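Local atomic coordinates of magnesium-protoporphyrin O-methyltransferase (Synechocystis sp., PDB entry 4QDJ), a protein that transfers a methyl group from S-adenosylmethionine to magnesium-protoporphyrin IX, giving the 13-monomethyl ester on the route to chlorophyll. Residues I161-P166 / Y220-L225; Q37-V42 / T215-Y220. One frame throughout, in Å; residues are numbered along the deposited sequence.

Interaction 1 of 2, residues I161-P166 / Y220-L225; sequences ILSFAP and YYSRIL
Phe164 and Arg223 lie side by side and point the same way, with CB of Arg223 over one face of the Phe164 ring in a CH-pi contact, 4.2 Å from the ring centroid and 16° off its normal. CG of Arg223 follows, 3.7 Å from Phe164 CZ. At the edge of the ring, near its plane, Leu225 brings CD1 to 3.8 Å from Phe164 CE1. With chi1 at 61°, CG of Phe164 sits between the backbone N and the carbonyl carbon; the end of the side chain comes nearer strand 221-225 than its start. An alanine here would probably take the ring away from the stem of Arg223 and the CD1 methyl of Leu225 and open a gap where it packed.

Beneath the side chains, strands 161-164 and 221-225 run antiparallel. Leu162 pairs with Leu225 and Phe164 with Arg223 as hydrogen-bonded pairs, each closed by two N-H...O bonds; the shortest runs from Arg223 N to Phe164 O at 2.8 Å. The non-hydrogen-bonded pair between them, Ser163 with Ile224, brings the CA atoms to 4.3 Å. This is the junction of the fifth strand with the reversed seventh in the class I methyltransferase sheet, order 3-2-1-4-5-7-6, with 221-229 lying between 159-164 and 207-216.

Helix 195-204 covers the Phe164 side through Ile198, and Arg223 NE makes a salt bridge to Glu195. On the Ser163 side, where helix 35-58 packs, Ser222 OG lies 3.3 Å from Ser163 CB, and both serine hydroxyls hydrogen-bond to Asp135 OD1. One carboxylate oxygen thus ties the two strands together through their side chains. The two serines and Asp135 form a polar patch near the cofactor, the Ser163 side chain being about 6 Å from the bound S-adenosylmethionine, whereas Phe164 and Leu225 pack on Ile198.

Interaction 2 of 2, residues Q37-V42 / T215-Y220; sequences QKDIRV and TSTRFY
The Phe219 ring meets Asp39 CB at its edge, in plane, with CD2 3.9 Å from that carbon, while CG of its own neighbour Arg218 lies over one face, offset toward the rim. The Tyr220 ring has Thr215 CB at its edge, in plane; Ile40 approaches it obliquely, CG2 standing 4.2 Å from Tyr220 CD1. The carboxylate of Asp39 is the third flat group. Phe219 N donates to OD2 from above its plane, 51° out, over 2.7 Å, whereas Arg218 N reaches OD1 on the syn side over a longer 3.2 Å.

Asp39 and Thr217 meet tip to tip, and the Thr217 hydroxyl gives OD2 a very short bond, 2.5 Å from OG1. Residues 217-220 form the turn of the hairpin between strands 207-216 and 221-229, closed by a bond from Thr217 N to Tyr220 O; Asp39, on helix 35-58, binds successive backbone N-H groups of this turn. Its chi1 of -177° sets CG anti to the backbone N. The N-H groups of Arg218 and Phe219 would probably favour the ionised form. Farther in, Tyr220 OH bonds to Asp135 and to Thr47 of the same helix.

Overall arrangement
Interaction 1 is a buried contact inside the sheet, whereas interaction 2 lies at the surface, with centres 13 Å apart. They share Tyr220 and the hairpin of strands 207-216 and 221-229: 161-166 with 220-225 joins one arm of it to strand 159-164, while 37-42 with 215-220 fixes its turn to helix 35-58. A probable hydrogen bond from Thr215 N to Ser222 O, 2.8 Å, links the two across the hairpin. The chemistry follows the place: mostly backbone pairing and apolar packing in the interior, with Asp135 joining two serines; at the turn, the Asp39 carboxylate taking a hydroxyl and backbone N-H groups. Both contacts come within about 6 Å of S-adenosylmethionine, through Ser163 and Tyr220.

Interaction 1 of 2, residues I161-P166 / Y220-L225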
ATOM      1  N   ILE A 161      -5.548  -7.162  -1.376  1.00  7.67           N
ATOM      2  CA  ILE A 161      -5.645  -6.647  -0.016  1.00  7.72           C
ATOM      3  C   ILE A 161      -5.579  -5.125  -0.048  1.00  7.84           C
ATOM      4  O   ILE A 161      -4.675  -4.556  -0.655  1.00  8.86           O
ATOM      5  CB  ILE A 161      -4.521  -7.205   0.876  1.00  8.28           C
ATOM      6  CG1 ILE A 161      -4.692  -8.715   1.051  1.00  9.45           C
ATOM      7  CG2 ILE A 161      -4.510  -6.510   2.231  1.00  8.94           C
ATOM      8  CD1 ILE A 161      -3.489  -9.399   1.660  1.00  9.74           C
ATOM      9  N   LEU A 162      -6.548  -4.477   0.592  1.00  7.78           N
ATOM     10  CA  LEU A 162      -6.634  -3.020   0.601  1.00  9.09           C
ATOM     11  C   LEU A 162      -6.790  -2.497   2.018  1.00  8.03           C
ATOM     12  O   LEU A 162      -7.354  -3.171   2.877  1.00  9.26           O
ATOM     13  CB  LEU A 162      -7.849  -2.546  -0.201  1.00 12.59           C
ATOM     14  CG  LEU A 162      -8.048  -2.998  -1.644  1.00 14.01           C
ATOM     15  CD1 LEU A 162      -9.397  -2.510  -2.150  1.00 14.23           C
ATOM     16  CD2 LEU A 162      -6.921  -2.487  -2.526  1.00 15.47           C
ATOM     17  N   SER A 163      -6.306  -1.284   2.260  1.00  8.77           N
ATOM     18  CA  SER A 163      -6.663  -0.575   3.481  1.00  9.81           C
ATOM     19  C   SER A 163      -7.120   0.842   3.150  1.00 11.50           C
ATOM     20  O   SER A 163      -6.678   1.437   2.166  1.00 14.20           O
ATOM     21  CB  SER A 163      -5.518  -0.571   4.499  1.00 11.03           C
ATOM     22  OG  SER A 163      -4.454   0.262   4.083  1.00 12.46           O
ATOM     23  N   PHE A 164      -8.021   1.367   3.970  1.00 10.37           N
ATOM     24  CA  PHE A 164      -8.586   2.686   3.743  1.00 11.33           C
ATOM     25  C   PHE A 164      -9.105   3.249   5.056  1.00 10.41           C
ATOM     26  O   PHE A 164      -9.320   2.507   6.014  1.00 10.69           O
ATOM     27  CB  PHE A 164      -9.717   2.618   2.708  1.00 11.34           C
ATOM     28  CG  PHE A 164     -10.872   1.743   3.122  1.00 13.05           C
ATOM     29  CD1 PHE A 164     -10.823   0.369   2.935  1.00 13.03           C
ATOM     30  CD2 PHE A 164     -12.011   2.294   3.688  1.00 13.51           C
ATOM     31  CE1 PHE A 164     -11.882  -0.438   3.314  1.00 13.48           C
ATOM     32  CE2 PHE A 164     -13.075   1.493   4.069  1.00 13.97           C
ATOM     33  CZ  PHE A 164     -13.009   0.125   3.881  1.00 14.91           C
ATOM     34  N   ALA A 165      -9.292   4.563   5.101  1.00 12.42           N
ATOM     35  CA  ALA A 165      -9.915   5.200   6.250  1.00 14.17           C
ATOM     36  C   ALA A 165     -11.423   5.141   6.063  1.00 16.92           C
ATOM     37  O   ALA A 165     -11.951   5.709   5.110  1.00 18.52           O
ATOM     38  CB  ALA A 165      -9.452   6.637   6.375  1.00 15.94           C
ATOM     39  N   PRO A 166     -12.123   4.442   6.966  1.00 19.49           N
ATOM     40  CA  PRO A 166     -13.571   4.274   6.814  1.00 21.99           C
ATOM     41  C   PRO A 166     -14.342   5.568   7.062  1.00 27.37           C
ATOM     42  O   PRO A 166     -13.962   6.369   7.916  1.00 26.18           O
ATOM     43  CB  PRO A 166     -13.914   3.224   7.877  1.00 23.56           C
ATOM     44  CG  PRO A 166     -12.852   3.369   8.904  1.00 23.02           C
ATOM     45  CD  PRO A 166     -11.603   3.749   8.159  1.00 20.35           C
ATOM     46  N   TYR A 220      -4.855   7.628  13.844  1.00 16.44           N
ATOM     47  CA  TYR A 220      -4.689   6.740  12.702  1.00 15.13           C
ATOM     48  C   TYR A 220      -5.793   5.693  12.677  1.00 15.66           C
ATOM     49  O   TYR A 220      -6.003   4.972  13.652  1.00 17.42           O
ATOM     50  CB  TYR A 220      -3.308   6.075  12.744  1.00 14.66           C
ATOM     51  CG  TYR A 220      -3.055   5.067  11.642  1.00 13.59           C
ATOM     52  CD1 TYR A 220      -2.511   5.457  10.424  1.00 12.91           C
ATOM     53  CD2 TYR A 220      -3.345   3.723  11.828  1.00 12.78           C
ATOM     54  CE1 TYR A 220      -2.275   4.531   9.417  1.00 12.17           C
ATOM     55  CE2 TYR A 220      -3.113   2.794  10.832  1.00 12.36           C
ATOM     56  CZ  TYR A 220      -2.577   3.200   9.631  1.00 11.48           C
ATOM     57  OH  TYR A 220      -2.350   2.265   8.648  1.00 12.07           O
ATOM     58  N   TYR A 221      -6.503   5.619  11.557  1.00 15.92           N
ATOM     59  CA  TYR A 221      -7.597   4.670  11.406  1.00 17.83           C
ATOM     60  C   TYR A 221      -7.490   3.990  10.054  1.00 17.19           C
ATOM     61  O   TYR A 221      -7.546   4.645   9.013  1.00 20.77           O
ATOM     62  CB  TYR A 221      -8.944   5.383  11.535  1.00 22.08           C
ATOM     63  CG  TYR A 221      -9.088   6.172  12.817  1.00 26.30           C
ATOM     64  CD1 TYR A 221      -9.606   5.582  13.963  0.43 27.72           C
ATOM     65  CD2 TYR A 221      -8.702   7.504  12.883  1.00 29.01           C
ATOM     66  CE1 TYR A 221      -9.739   6.298  15.139  0.59 29.22           C
ATOM     67  CE2 TYR A 221      -8.827   8.227  14.053  1.00 29.75           C
ATOM     68  CZ  TYR A 221      -9.348   7.620  15.177  1.00 30.71           C
ATOM     69  OH  TYR A 221      -9.476   8.338  16.345  0.47 30.04           O
ATOM     70  N   SER A 222      -7.329   2.674  10.070  1.00 12.64           N
ATOM     71  CA  SER A 222      -7.138   1.931   8.835  1.00 11.34           C
ATOM     72  C   SER A 222      -7.917   0.627   8.859  1.00 10.72           C
ATOM     73  O   SER A 222      -7.616  -0.278   9.638  1.00 12.17           O
ATOM     74  CB  SER A 222      -5.651   1.660   8.600  1.00 13.78           C
ATOM     75  OG  SER A 222      -5.419   1.197   7.283  1.00 14.91           O
ATOM     76  N   ARG A 223      -8.927   0.551   8.000  1.00  9.21           N
ATOM     77  CA  ARG A 223      -9.722  -0.655   7.825  1.00  8.35           C
ATOM     78  C   ARG A 223      -9.059  -1.514   6.755  1.00  8.70           C
ATOM     79  O   ARG A 223      -8.772  -1.031   5.664  1.00 10.08           O
ATOM     80  CB  ARG A 223     -11.140  -0.276   7.396  1.00  8.81           C
ATOM     81  CG  ARG A 223     -12.049  -1.448   7.084  1.00 10.00           C
ATOM     82  CD  ARG A 223     -12.363  -2.272   8.322  1.00 10.93           C
ATOM     83  NE  ARG A 223     -13.516  -3.138   8.094  1.00 10.51           N
ATOM     84  CZ  ARG A 223     -13.651  -4.362   8.595  1.00  8.81           C
ATOM     85  NH1 ARG A 223     -12.699  -4.881   9.358  1.00  7.98           N
ATOM     86  NH2 ARG A 223     -14.741  -5.070   8.327  1.00  9.77           N
ATOM     87  N   ILE A 224      -8.812  -2.781   7.069  1.00  8.02           N
ATOM     88  CA  ILE A 224      -8.107  -3.671   6.152  1.00  7.80           C
ATOM     89  C   ILE A 224      -9.038  -4.764   5.639  1.00  7.31           C
ATOM     90  O   ILE A 224      -9.691  -5.443   6.424  1.00  8.79           O
ATOM     91  CB  ILE A 224      -6.896  -4.333   6.843  1.00  8.51           C
ATOM     92  CG1 ILE A 224      -6.131  -3.308   7.683  1.00 11.63           C
ATOM     93  CG2 ILE A 224      -5.981  -4.988   5.815  1.00  9.15           C
ATOM     94  CD1 ILE A 224      -5.098  -3.923   8.604  1.00 13.28           C
ATOM     95  N   LEU A 225      -9.099  -4.925   4.320  1.00  8.47           N
ATOM     96  CA  LEU A 225      -9.911  -5.977   3.714  1.00  7.30           C
ATOM     97  C   LEU A 225      -9.058  -6.907   2.869  1.00  8.60           C
ATOM     98  O   LEU A 225      -8.281  -6.455   2.028  1.00  9.95           O
ATOM     99  CB  LEU A 225     -11.009  -5.376   2.833  1.00  8.91           C
ATOM    100  CG  LEU A 225     -12.006  -4.420   3.487  1.00  9.90           C
ATOM    101  CD1 LEU A 225     -13.006  -3.917   2.455  1.00 11.44           C
ATOM    102  CD2 LEU A 225     -12.722  -5.097   4.645  1.00 11.63           C
TER

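Interaction 2 of 2, residues Q37-V42 / T215-Y220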
ATOM      1  N   GLN A  37       2.462  12.296  15.133  1.00 14.71           N
ATOM      2  CA  GLN A  37       3.250  11.520  14.181  1.00 13.77           C
ATOM      3  C   GLN A  37       3.641  10.162  14.755  1.00 12.84           C
ATOM      4  O   GLN A  37       3.687   9.166  14.034  1.00 13.00           O
ATOM      5  CB  GLN A  37       4.505  12.299  13.774  1.00 16.08           C
ATOM      6  CG  GLN A  37       4.218  13.564  12.979  1.00 20.00           C
ATOM      7  CD  GLN A  37       5.394  14.522  12.953  1.00 23.86           C
ATOM      8  OE1 GLN A  37       6.366  14.355  13.691  1.00 24.95           O
ATOM      9  NE2 GLN A  37       5.308  15.539  12.102  0.66 24.01           N
ATOM     10  N   LYS A  38       3.924  10.128  16.053  1.00 12.49           N
ATOM     11  CA  LYS A  38       4.285   8.881  16.719  1.00 12.64           C
ATOM     12  C   LYS A  38       3.105   7.917  16.712  1.00 12.44           C
ATOM     13  O   LYS A  38       3.273   6.713  16.515  1.00 12.71           O
ATOM     14  CB  LYS A  38       4.738   9.153  18.155  1.00 14.64           C
ATOM     15  CG  LYS A  38       5.208   7.916  18.907  1.00 18.65           C
ATOM     16  CD  LYS A  38       6.328   7.205  18.163  0.64 19.87           C
ATOM     17  CE  LYS A  38       7.093   6.267  19.082  0.30 20.83           C
ATOM     18  NZ  LYS A  38       6.192   5.329  19.803  0.31 21.24           N
ATOM     19  N   ASP A  39       1.910   8.457  16.926  1.00 12.41           N
ATOM     20  CA  ASP A  39       0.688   7.664  16.893  1.00 12.60           C
ATOM     21  C   ASP A  39       0.468   7.064  15.504  1.00 12.76           C
ATOM     22  O   ASP A  39       0.062   5.907  15.370  1.00 12.59           O
ATOM     23  CB  ASP A  39      -0.505   8.531  17.297  1.00 15.29           C
ATOM     24  CG  ASP A  39      -1.797   7.748  17.360  1.00 18.68           C
ATOM     25  OD1 ASP A  39      -2.078   7.150  18.419  1.00 22.18           O
ATOM     26  OD2 ASP A  39      -2.532   7.733  16.350  0.62 17.77           O
ATOM     27  N   ILE A  40       0.747   7.856  14.474  1.00 10.84           N
ATOM     28  CA  ILE A  40       0.635   7.397  13.093  1.00 11.08           C
ATOM     29  C   ILE A  40       1.678   6.322  12.784  1.00 10.97           C
ATOM     30  O   ILE A  40       1.374   5.314  12.141  1.00 10.63           O
ATOM     31  CB  ILE A  40       0.782   8.571  12.105  1.00 13.69           C
ATOM     32  CG1 ILE A  40      -0.369   9.561  12.291  1.00 15.04           C
ATOM     33  CG2 ILE A  40       0.831   8.070  10.669  1.00 12.69           C
ATOM     34  CD1 ILE A  40      -0.228  10.822  11.463  1.00 17.13           C
ATOM     35  N   ARG A  41       2.904   6.540  13.251  1.00 10.02           N
ATOM     36  CA  ARG A  41       3.974   5.560  13.085  1.00  9.28           C
ATOM     37  C   ARG A  41       3.577   4.208  13.669  1.00 10.04           C
ATOM     38  O   ARG A  41       3.697   3.175  13.009  1.00 10.00           O
ATOM     39  CB  ARG A  41       5.266   6.057  13.744  1.00  9.05           C
ATOM     40  CG  ARG A  41       6.369   5.008  13.812  1.00  9.62           C
ATOM     41  CD  ARG A  41       7.580   5.521  14.574  1.00 11.94           C
ATOM     42  NE  ARG A  41       8.322   6.528  13.821  1.00 11.38           N
ATOM     43  CZ  ARG A  41       9.317   7.249  14.328  1.00 12.26           C
ATOM     44  NH1 ARG A  41       9.683   7.079  15.592  1.00 14.11           N
ATOM     45  NH2 ARG A  41       9.940   8.144  13.573  1.00 12.76           N
ATOM     46  N   VAL A  42       3.087   4.226  14.905  1.00  9.96           N
ATOM     47  CA  VAL A  42       2.687   3.003  15.597  1.00 11.21           C
ATOM     48  C   VAL A  42       1.487   2.330  14.927  1.00 11.01           C
ATOM     49  O   VAL A  42       1.473   1.111  14.737  1.00 11.68           O
ATOM     50  CB  VAL A  42       2.378   3.286  17.086  1.00 13.39           C
ATOM     51  CG1 VAL A  42       1.778   2.058  17.756  1.00 16.57           C
ATOM     52  CG2 VAL A  42       3.640   3.736  17.810  1.00 15.08           C
ATOM     53  N   THR A 215      -7.125  -1.156  12.292  1.00 10.94           N
ATOM     54  CA  THR A 215      -6.186  -0.489  13.174  1.00 13.13           C
ATOM     55  C   THR A 215      -6.832   0.799  13.645  1.00 14.38           C
ATOM     56  O   THR A 215      -7.260   1.621  12.835  1.00 15.05           O
ATOM     57  CB  THR A 215      -4.858  -0.173  12.469  1.00 14.34           C
ATOM     58  OG1 THR A 215      -4.304  -1.380  11.932  1.00 16.61           O
ATOM     59  CG2 THR A 215      -3.872   0.443  13.456  1.00 15.56           C
ATOM     60  N   SER A 216      -6.917   0.962  14.959  1.00 16.97           N
ATOM     61  CA  SER A 216      -7.534   2.144  15.536  1.00 20.61           C
ATOM     62  C   SER A 216      -6.651   2.729  16.625  1.00 24.03           C
ATOM     63  O   SER A 216      -6.502   2.144  17.696  1.00 26.41           O
ATOM     64  CB  SER A 216      -8.910   1.804  16.115  1.00 22.41           C
ATOM     65  OG  SER A 216      -9.778   1.306  15.115  0.50 22.41           O
ATOM     66  N   THR A 217      -6.053   3.878  16.337  1.00 23.83           N
ATOM     67  CA  THR A 217      -5.331   4.634  17.350  1.00 25.44           C
ATOM     68  C   THR A 217      -5.965   6.012  17.451  1.00 25.75           C
ATOM     69  O   THR A 217      -7.046   6.244  16.911  1.00 27.24           O
ATOM     70  CB  THR A 217      -3.836   4.771  17.017  1.00 25.74           C
ATOM     71  OG1 THR A 217      -3.675   5.596  15.858  1.00 25.80           O
ATOM     72  CG2 THR A 217      -3.213   3.405  16.759  1.00 25.86           C
ATOM     73  N   ARG A 218      -5.292   6.930  18.133  1.00 25.22           N
ATOM     74  CA  ARG A 218      -5.845   8.259  18.348  1.00 26.19           C
ATOM     75  C   ARG A 218      -5.958   9.061  17.051  1.00 23.53           C
ATOM     76  O   ARG A 218      -6.954   9.748  16.825  1.00 24.36           O
ATOM     77  CB  ARG A 218      -5.013   9.017  19.385  1.00 30.32           C
ATOM     78  CG  ARG A 218      -5.599  10.349  19.808  0.79 38.02           C
ATOM     79  CD  ARG A 218      -4.991  10.814  21.121  0.70 25.82           C
ATOM     80  NE  ARG A 218      -5.350  12.193  21.436  0.80 57.58           N
ATOM     81  CZ  ARG A 218      -5.366  12.698  22.665  0.68 66.43           C
ATOM     82  NH1 ARG A 218      -5.055  11.935  23.703  0.70 59.21           N
ATOM     83  NH2 ARG A 218      -5.703  13.967  22.857  0.60 43.44           N
ATOM     84  N   PHE A 219      -4.946   8.959  16.195  1.00 19.97           N
ATOM     85  CA  PHE A 219      -4.890   9.773  14.983  1.00 19.42           C
ATOM     86  C   PHE A 219      -4.756   8.945  13.711  1.00 19.86           C
ATOM     87  O   PHE A 219      -4.563   9.493  12.627  1.00 22.16           O
ATOM     88  CB  PHE A 219      -3.725  10.760  15.063  1.00 20.72           C
ATOM     89  CG  PHE A 219      -3.794  11.685  16.240  1.00 21.13           C
ATOM     90  CD1 PHE A 219      -4.651  12.772  16.232  1.00 22.93           C
ATOM     91  CD2 PHE A 219      -2.998  11.471  17.353  1.00 20.49           C
ATOM     92  CE1 PHE A 219      -4.716  13.628  17.313  1.00 24.10           C
ATOM     93  CE2 PHE A 219      -3.057  12.325  18.437  1.00 22.63           C
ATOM     94  CZ  PHE A 219      -3.919  13.403  18.418  1.00 23.34           C
ATOM     95  N   TYR A 220      -4.855   7.628  13.844  1.00 16.44           N
ATOM     96  CA  TYR A 220      -4.689   6.740  12.702  1.00 15.13           C
ATOM     97  C   TYR A 220      -5.793   5.693  12.677  1.00 15.66           C
ATOM     98  O   TYR A 220      -6.003   4.972  13.652  1.00 17.42           O
ATOM     99  CB  TYR A 220      -3.308   6.075  12.744  1.00 14.66           C
ATOM    100  CG  TYR A 220      -3.055   5.067  11.642  1.00 13.59           C
ATOM    101  CD1 TYR A 220      -2.511   5.457  10.424  1.00 12.91           C
ATOM    102  CD2 TYR A 220      -3.345   3.723  11.828  1.00 12.78           C
ATOM    103  CE1 TYR A 220      -2.275   4.531   9.417  1.00 12.17           C
ATOM    104  CE2 TYR A 220      -3.113   2.794  10.832  1.00 12.36           C
ATOM    105  CZ  TYR A 220      -2.577   3.200   9.631  1.00 11.48           C
ATOM    106  OH  TYR A 220      -2.350   2.265   8.648  1.00 12.07           O
TER